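Local structure of microcompartments protein (Desulfitobacterium hafniense, 3NWG) at the interface of chains A and B. The protein probably serves as a shell protein of a bacterial microcompartment, its paired BMC domains letting copies tile side by side into the protein coat. Sequence-based numbering; all coordinates share one arbitrary frame. Chains: chain A/B, Microcompartments protein.

The interface of chains A and B. Residues chain A 17-18, 21, 24-25; chain B 170, 172-174, 176-177.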
# COMPACT_ATOMS: atom_id res chain seq x y z
N ILE A 17 -17.22 13.91 11.46
CA ILE A 17 -16.13 13.78 12.42
C ILE A 17 -16.56 14.29 13.80
O ILE A 17 -16.17 13.72 14.82
CB ILE A 17 -14.86 14.45 11.90
CG1 ILE A 17 -14.29 13.61 10.74
CG2 ILE A 17 -13.84 14.62 13.01
CD1 ILE A 17 -13.18 14.31 9.92
N GLU A 18 -17.38 15.34 13.83
CA GLU A 18 -17.87 15.90 15.08
C GLU A 18 -18.90 14.95 15.66
O GLU A 18 -18.97 14.76 16.88
CB GLU A 18 -18.51 17.27 14.86
CG GLU A 18 -18.88 18.01 16.15
CD GLU A 18 -19.68 19.30 15.89
OE1 GLU A 18 -20.66 19.28 15.11
OE2 GLU A 18 -19.33 20.36 16.48
N ASP A 21 -17.18 12.04 17.28
CA ASP A 21 -16.59 12.43 18.55
C ASP A 21 -17.62 12.37 19.67
O ASP A 21 -17.32 11.89 20.75
CB ASP A 21 -16.04 13.85 18.44
CG ASP A 21 -15.25 14.27 19.67
OD1 ASP A 21 -14.13 13.74 19.83
OD2 ASP A 21 -15.74 15.10 20.48
N LEU A 24 -18.57 8.52 20.40
CA LEU A 24 -17.57 7.82 21.19
C LEU A 24 -17.62 8.23 22.65
O LEU A 24 -17.27 7.43 23.54
CB LEU A 24 -16.17 8.09 20.63
CG LEU A 24 -15.95 7.51 19.24
CD1 LEU A 24 -14.63 8.00 18.71
CD2 LEU A 24 -16.02 5.97 19.27
N LYS A 25 -18.03 9.48 22.89
CA LYS A 25 -17.97 10.06 24.23
C LYS A 25 -19.22 9.74 25.03
O LYS A 25 -19.20 9.75 26.26
CB LYS A 25 -17.78 11.57 24.14
CG LYS A 25 -16.38 11.98 23.78
CD LYS A 25 -16.26 13.47 23.70
CE LYS A 25 -14.83 13.86 23.40
NZ LYS A 25 -14.74 15.26 22.90
N ILE B 170 -13.79 21.23 17.32
CA ILE B 170 -13.90 20.21 18.33
C ILE B 170 -12.80 20.50 19.33
O ILE B 170 -11.63 20.25 19.04
CB ILE B 170 -13.73 18.80 17.72
CG1 ILE B 170 -14.71 18.61 16.55
CG2 ILE B 170 -13.87 17.68 18.78
CD1 ILE B 170 -14.43 17.37 15.69
N SER B 172 -12.06 19.31 22.56
CA SER B 172 -11.32 18.18 23.10
C SER B 172 -11.67 16.95 22.30
O SER B 172 -12.59 16.21 22.65
CB SER B 172 -11.62 17.96 24.58
OG SER B 172 -11.43 19.16 25.31
N PRO B 173 -10.94 16.75 21.19
CA PRO B 173 -11.13 15.60 20.35
C PRO B 173 -10.82 14.30 21.10
O PRO B 173 -9.81 14.23 21.83
CB PRO B 173 -10.11 15.82 19.23
CG PRO B 173 -9.87 17.27 19.22
CD PRO B 173 -9.97 17.70 20.62
N HIS B 174 -11.68 13.31 20.91
CA HIS B 174 -11.46 11.95 21.38
C HIS B 174 -10.17 11.43 20.78
O HIS B 174 -9.81 11.80 19.66
CB HIS B 174 -12.62 11.06 20.93
CG HIS B 174 -12.71 9.75 21.67
ND1 HIS B 174 -12.05 8.61 21.25
CD2 HIS B 174 -13.40 9.40 22.78
CE1 HIS B 174 -12.32 7.62 22.08
NE2 HIS B 174 -13.14 8.07 23.02
N HIS B 176 -9.47 8.67 19.36
CA HIS B 176 -9.62 8.03 18.03
C HIS B 176 -9.83 9.07 16.92
O HIS B 176 -10.12 8.73 15.77
CB HIS B 176 -10.71 6.94 18.00
CG HIS B 176 -10.47 5.82 18.98
ND1 HIS B 176 -11.50 5.05 19.48
CD2 HIS B 176 -9.34 5.36 19.56
CE1 HIS B 176 -11.00 4.16 20.33
NE2 HIS B 176 -9.69 4.33 20.39
N LEU B 177 -9.67 10.34 17.28
CA LEU B 177 -9.59 11.43 16.31
C LEU B 177 -8.15 11.94 16.19
O LEU B 177 -7.78 12.52 15.17
CB LEU B 177 -10.55 12.56 16.69
CG LEU B 177 -12.01 12.48 16.23
CD1 LEU B 177 -12.73 11.22 16.70
CD2 LEU B 177 -12.76 13.73 16.68
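One face of helix 13-26 of chain A packs on the end of strand 164-170 of chain B and on the loop and short helix 175-178 that follow, an edge contact between two copies that may reflect how tandem BMC-domain subunits assemble in a shell. At its centre the carboxylate of A:Asp21 points into the loop, where OD1 accepts the backbone N-H of B:His174 at 2.7 Å. The bond is nearly straight (170° at H) and meets OD1 almost along its C-O axis. CG of A:Asp21 lies anti to the backbone N (chi1 -173°), which sends the carboxylate tip to tip against B:Ile170, whose CG2 is 3.6 Å from OD2. CD2 of B:Leu177 lies 3.7 Å from CB of A:Asp21. An alanine in place of A:Asp21 would remove the acceptor for the B:His174 N-H and would probably loosen the loop against the helix. Beside it, the imidazole of B:His174 crosses A:Leu24 at about a right angle: CB of A:Leu24 sits over the ring centre, 3.8 Å from the centroid, while CD1 reaches the ND1 side of the ring. Farther along, CD1 of B:Ile170 abuts CG2 of A:Ile17 and the backbone CA of A:Glu18. A:Lys25 touches B:His174 directly, its extended chain sliding past in the opposite direction, while its ammonium NZ lies 2.6 Å from A:Asp21 OD2, a hydrogen bond and salt bridge within chain A that uses the syn lone pair of OD2. This anchors the carboxylate and would be expected to stabilise its negative charge. The B:His174 ring is in turn fixed from its own chain: the backbone N of B:His176 donates to ND1 at 3.2 Å, 18° out of the ring plane.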